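Long-range contact in transcriptional regulator, putative (Vibrio cholerae O1 biovar eltor str. N16961, PDB 3BJN), which probably acts as a DNA-binding repressor of allantoin and glyoxylate utilization operons, this chain being its IclR-type C-terminal domain: residues M33-Q45 against F56-S70. Residues are numbered along the deposited sequence; the frame is centred on the assembly and turned at random.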
loop_
_atom_site.group_PDB
_atom_site.type_symbol
_atom_site.label_atom_id
_atom_site.label_comp_id
_atom_site.label_asym_id
_atom_site.label_seq_id
_atom_site.Cartn_x
_atom_site.Cartn_y
_atom_site.Cartn_z
HETATM N N MSE A 33 2.380 3.839 3.902
HETATM C CA MSE A 33 0.988 4.086 4.299
HETATM C C MSE A 33 0.707 3.438 5.639
HETATM O O MSE A 33 1.254 2.373 5.940
HETATM C CB MSE A 33 0.057 3.447 3.264
HETATM C CG MSE A 33 0.549 3.555 1.809
HETATM SE SE MSE A 33 0.127 5.398 1.269
HETATM C CE MSE A 33 -1.699 4.972 1.150
ATOM N N VAL A 34 -0.169 4.046 6.439
ATOM C CA VAL A 34 -0.588 3.387 7.680
ATOM C C VAL A 34 -2.089 3.473 7.807
ATOM O O VAL A 34 -2.721 4.420 7.313
ATOM C CB VAL A 34 0.080 3.919 8.970
ATOM C CG1 VAL A 34 1.596 3.716 8.920
ATOM C CG2 VAL A 34 -0.317 5.362 9.242
ATOM N N PRO A 35 -2.686 2.442 8.426
ATOM C CA PRO A 35 -4.143 2.471 8.584
ATOM C C PRO A 35 -4.541 3.349 9.762
ATOM O O PRO A 35 -3.921 3.254 10.830
ATOM C CB PRO A 35 -4.489 0.999 8.817
ATOM C CG PRO A 35 -3.256 0.373 9.419
ATOM C CD PRO A 35 -2.070 1.197 8.964
ATOM N N VAL A 36 -5.533 4.216 9.562
ATOM C CA VAL A 36 -6.011 5.082 10.641
ATOM C C VAL A 36 -7.523 5.083 10.516
ATOM O O VAL A 36 -8.096 5.739 9.631
ATOM C CB VAL A 36 -5.471 6.532 10.507
ATOM C CG1 VAL A 36 -5.944 7.393 11.681
ATOM C CG2 VAL A 36 -3.919 6.518 10.426
ATOM N N GLY A 37 -8.153 4.312 11.386
ATOM C CA GLY A 37 -9.613 4.236 11.382
ATOM C C GLY A 37 -10.107 3.675 10.066
ATOM O O GLY A 37 -9.771 2.520 9.684
ATOM N N TYR A 38 -10.911 4.482 9.365
ATOM C CA TYR A 38 -11.485 4.046 8.101
ATOM C C TYR A 38 -10.596 4.380 6.895
ATOM O O TYR A 38 -11.032 4.184 5.740
ATOM C CB TYR A 38 -12.842 4.718 7.900
ATOM C CG TYR A 38 -13.922 4.283 8.840
ATOM C CD1 TYR A 38 -14.119 2.932 9.162
ATOM C CD2 TYR A 38 -14.817 5.214 9.378
ATOM C CE1 TYR A 38 -15.160 2.531 9.997
ATOM C CE2 TYR A 38 -15.844 4.839 10.202
ATOM C CZ TYR A 38 -16.041 3.492 10.518
ATOM O OH TYR A 38 -17.101 3.175 11.337
ATOM N N ARG A 39 -9.398 4.942 7.145
ATOM C CA ARG A 39 -8.600 5.547 6.045
ATOM C C ARG A 39 -7.160 5.093 6.046
ATOM O O ARG A 39 -6.674 4.570 7.039
ATOM C CB ARG A 39 -8.669 7.091 6.077
ATOM C CG ARG A 39 -10.123 7.592 6.173
ATOM C CD ARG A 39 -10.196 9.091 6.184
ATOM N NE ARG A 39 -9.832 9.686 4.908
ATOM C CZ ARG A 39 -10.666 9.879 3.883
ATOM N NH1 ARG A 39 -11.947 9.484 3.944
ATOM N NH2 ARG A 39 -10.199 10.448 2.760
ATOM N N ALA A 40 -6.526 5.246 4.885
ATOM C CA ALA A 40 -5.111 4.910 4.680
ATOM C C ALA A 40 -4.388 6.249 4.617
ATOM O O ALA A 40 -4.639 7.055 3.723
ATOM C CB ALA A 40 -4.940 4.140 3.381
ATOM N N LEU A 41 -3.509 6.489 5.581
ATOM C CA LEU A 41 -2.766 7.740 5.623
ATOM C C LEU A 41 -1.404 7.589 4.922
ATOM O O LEU A 41 -0.659 6.658 5.206
ATOM C CB LEU A 41 -2.553 8.163 7.080
ATOM C CG LEU A 41 -1.644 9.371 7.271
ATOM C CD1 LEU A 41 -2.315 10.656 6.769
ATOM C CD2 LEU A 41 -1.266 9.519 8.737
ATOM N N CYS A 42 -1.079 8.516 4.033
ATOM C CA CYS A 42 0.249 8.495 3.430
ATOM C C CYS A 42 1.230 9.219 4.358
ATOM O O CYS A 42 1.190 10.448 4.478
ATOM C CB CYS A 42 0.199 9.134 2.061
ATOM S SG CYS A 42 1.816 9.092 1.267
ATOM N N VAL A 43 2.080 8.461 5.039
ATOM C CA VAL A 43 2.964 9.037 6.049
ATOM C C VAL A 43 4.269 9.575 5.454
ATOM O O VAL A 43 4.807 10.610 5.894
ATOM C CB VAL A 43 3.267 8.006 7.157
ATOM C CG1 VAL A 43 4.360 8.486 8.102
ATOM C CG2 VAL A 43 1.983 7.724 7.956
ATOM N N SER A 44 4.770 8.885 4.436
ATOM C CA SER A 44 6.005 9.308 3.795
ATOM C C SER A 44 5.919 8.938 2.322
ATOM O O SER A 44 5.433 7.868 1.985
ATOM C CB SER A 44 7.207 8.633 4.441
ATOM O OG SER A 44 8.437 9.121 3.868
ATOM N N GLN A 45 6.363 9.846 1.455
ATOM C CA GLN A 45 6.246 9.616 0.021
ATOM C C GLN A 45 7.434 10.202 -0.715
ATOM O O GLN A 45 7.869 11.317 -0.389
ATOM C CB GLN A 45 4.984 10.286 -0.489
ATOM C CG GLN A 45 4.667 10.034 -1.959
ATOM C CD GLN A 45 3.439 10.790 -2.372
ATOM O OE1 GLN A 45 3.416 12.021 -2.306
ATOM N NE2 GLN A 45 2.396 10.078 -2.746
ATOM N N PHE A 56 -2.578 9.918 -4.137
ATOM C CA PHE A 56 -1.794 9.721 -2.921
ATOM C C PHE A 56 -0.858 10.899 -2.699
ATOM O O PHE A 56 -0.005 11.192 -3.534
ATOM C CB PHE A 56 -1.023 8.411 -3.031
ATOM C CG PHE A 56 -1.915 7.213 -3.037
ATOM C CD1 PHE A 56 -2.500 6.764 -1.851
ATOM C CD2 PHE A 56 -2.216 6.557 -4.225
ATOM C CE1 PHE A 56 -3.346 5.670 -1.837
ATOM C CE2 PHE A 56 -3.061 5.458 -4.221
ATOM C CZ PHE A 56 -3.626 5.001 -3.010
ATOM N N VAL A 57 -1.037 11.558 -1.556
ATOM C CA VAL A 57 -0.290 12.775 -1.225
ATOM C C VAL A 57 0.171 12.643 0.230
ATOM O O VAL A 57 -0.629 12.327 1.107
ATOM C CB VAL A 57 -1.193 14.029 -1.376
ATOM C CG1 VAL A 57 -0.491 15.304 -0.842
ATOM C CG2 VAL A 57 -1.577 14.236 -2.854
ATOM N N GLN A 58 1.455 12.887 0.478
ATOM C CA GLN A 58 1.974 12.853 1.839
ATOM C C GLN A 58 1.146 13.730 2.782
ATOM O O GLN A 58 0.837 14.889 2.465
ATOM C CB GLN A 58 3.439 13.292 1.872
ATOM C CG GLN A 58 4.100 12.961 3.185
ATOM C CD GLN A 58 5.591 13.208 3.170
ATOM O OE1 GLN A 58 6.336 12.620 2.381
ATOM N NE2 GLN A 58 6.043 14.063 4.071
ATOM N N GLY A 59 0.784 13.164 3.932
ATOM C CA GLY A 59 -0.008 13.890 4.942
ATOM C C GLY A 59 -1.505 13.866 4.702
ATOM O O GLY A 59 -2.278 14.413 5.508
ATOM N N GLN A 60 -1.912 13.256 3.597
ATOM C CA GLN A 60 -3.340 13.085 3.292
ATOM C C GLN A 60 -3.718 11.599 3.291
ATOM O O GLN A 60 -2.871 10.728 3.104
ATOM C CB GLN A 60 -3.705 13.744 1.955
ATOM C CG GLN A 60 -3.438 15.276 1.903
ATOM C CD GLN A 60 -4.138 16.083 3.007
ATOM O OE1 GLN A 60 -5.343 15.904 3.282
ATOM N NE2 GLN A 60 -3.393 17.002 3.625
ATOM N N SER A 61 -5.011 11.342 3.508
ATOM C CA SER A 61 -5.525 9.984 3.562
ATOM C C SER A 61 -6.631 9.726 2.534
ATOM O O SER A 61 -7.246 10.663 1.999
ATOM C CB SER A 61 -6.063 9.670 4.952
ATOM O OG SER A 61 -7.130 10.539 5.248
ATOM N N GLN A 62 -6.837 8.448 2.240
ATOM C CA GLN A 62 -7.842 7.948 1.300
ATOM C C GLN A 62 -8.677 6.891 2.019
ATOM O O GLN A 62 -8.157 6.214 2.886
ATOM C CB GLN A 62 -7.143 7.265 0.115
ATOM C CG GLN A 62 -6.467 8.224 -0.882
ATOM C CD GLN A 62 -7.475 8.944 -1.778
ATOM O OE1 GLN A 62 -8.337 8.316 -2.406
ATOM N NE2 GLN A 62 -7.367 10.267 -1.839
ATOM N N PRO A 63 -9.925 6.668 1.592
ATOM C CA PRO A 63 -10.655 5.570 2.231
ATOM C C PRO A 63 -9.930 4.226 2.097
ATOM O O PRO A 63 -9.330 3.925 1.053
ATOM C CB PRO A 63 -11.988 5.539 1.453
ATOM C CG PRO A 63 -12.123 6.914 0.878
ATOM C CD PRO A 63 -10.727 7.347 0.557
ATOM N N LEU A 64 -9.997 3.427 3.158
ATOM C CA LEU A 64 -9.390 2.112 3.211
ATOM C C LEU A 64 -10.347 1.130 2.556
ATOM O O LEU A 64 -11.176 0.470 3.222
ATOM C CB LEU A 64 -9.113 1.769 4.682
ATOM C CG LEU A 64 -7.924 0.951 5.156
ATOM C CD1 LEU A 64 -6.689 1.186 4.413
ATOM C CD2 LEU A 64 -7.749 1.128 6.701
ATOM N N LEU A 65 -10.261 1.056 1.220
ATOM C CA LEU A 65 -11.267 0.324 0.446
ATOM C C LEU A 65 -10.740 -0.082 -0.918
ATOM O O LEU A 65 -10.798 -1.264 -1.262
ATOM C CB LEU A 65 -12.546 1.158 0.286
ATOM C CG LEU A 65 -13.693 0.654 -0.616
ATOM C CD1 LEU A 65 -14.287 -0.583 0.044
ATOM C CD2 LEU A 65 -14.756 1.715 -0.811
ATOM N N ARG A 66 -10.258 0.892 -1.690
ATOM C CA ARG A 66 -9.754 0.650 -3.038
ATOM C C ARG A 66 -8.227 0.675 -3.081
ATOM O O ARG A 66 -7.587 1.351 -2.277
ATOM C CB ARG A 66 -10.299 1.689 -4.018
ATOM C CG ARG A 66 -11.834 1.777 -4.093
ATOM C CD ARG A 66 -12.477 0.442 -4.400
ATOM N NE ARG A 66 -13.940 0.545 -4.430
ATOM C CZ ARG A 66 -14.782 -0.488 -4.322
ATOM N NH1 ARG A 66 -14.327 -1.729 -4.171
ATOM N NH2 ARG A 66 -16.089 -0.270 -4.357
ATOM N N GLY A 67 -7.668 -0.062 -4.040
ATOM C CA GLY A 67 -6.229 0.004 -4.311
ATOM C C GLY A 67 -5.434 -1.035 -3.544
ATOM O O GLY A 67 -5.852 -1.495 -2.479
ATOM N N ALA A 68 -4.258 -1.358 -4.083
ATOM C CA ALA A 68 -3.373 -2.365 -3.483
ATOM C C ALA A 68 -3.028 -2.092 -2.021
ATOM O O ALA A 68 -3.013 -3.019 -1.241
ATOM C CB ALA A 68 -2.102 -2.496 -4.313
ATOM N N SER A 69 -2.768 -0.832 -1.657
ATOM C CA SER A 69 -2.359 -0.505 -0.287
ATOM C C SER A 69 -3.495 -0.825 0.689
ATOM O O SER A 69 -3.271 -1.455 1.733
ATOM C CB SER A 69 -2.053 0.998 -0.164
ATOM O OG SER A 69 -1.009 1.393 -1.022
ATOM N N SER A 70 -4.704 -0.380 0.343
ATOM C CA SER A 70 -5.895 -0.659 1.179
ATOM C C SER A 70 -6.113 -2.163 1.303
ATOM O O SER A 70 -6.357 -2.669 2.407
ATOM C CB SER A 70 -7.170 -0.036 0.595
ATOM O OG SER A 70 -7.078 1.368 0.637
HETATM O O HOH W 1 -3.359 7.920 1.336
#
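Arg39, Ala40 and Leu41 pair with Pro63, Gln62 and Ser61 to join the edge strand 61-63 to strand 39-45 of the antiparallel sheet; the N-to-C directions of the two short strand axes differ by 157°, as expected of an antiparallel pair. Ala40 and Gln62 form the hydrogen-bonded pair, Ala40 N reaching Gln62 O at 2.8 Å. Backbone hydrogen bonds continue past both ends of the edge strand: Leu64 N donates to Tyr38 O, and beyond Ser61 Cys42 binds Gln60 O through its N and Gly59 N through its O, which ties down the type II turn Val57-Gln60. Arg39 turns back over the edge strand, its chain bent at chi3, and grips Ser61 side-on with two nitrogens. NE meets Ser61 OG at 2.9 Å in the guanidinium plane, whereas NH2 reaches Ser61 O from above that carbonyl's plane. The Gln62-Pro63 peptide lies against one face of the guanidinium, offset toward its rim.

At the other end two glutamines fasten the loop. The Gln45 side chain is extended, CG opposite the backbone N (chi1 -175°), which carries NE2 to 2.8 Å from Phe56 O; the oxygen lies in the amide plane, but the N-H comes down from above the carbonyl plane. In return Gln58 OE1 accepts Gln45 N at 2.9 Å, a more bent bond (143° at the hydrogen).

On the sheet face carrying Ala40, Leu64 CD1 packs 3.6 Å from Ala40 CB. Selenomethionine Met33 crosses Phe56 at about a right angle: CE touches Phe56 CE1 at 3.5 Å, while SE lies obliquely to the ring, 5.2 Å from its centroid, a Met-aromatic contact. Met33 CG rests against Ser69, whose OG is hydrogen-bonded to Ser139 and Ser125. A beta hairpin, Val36-Arg39 closing it as a type II' turn, thus receives an antiparallel edge strand that leads into helix 67-76, an arrangement consistent with the GAF-like fold of IclR C-terminal domains.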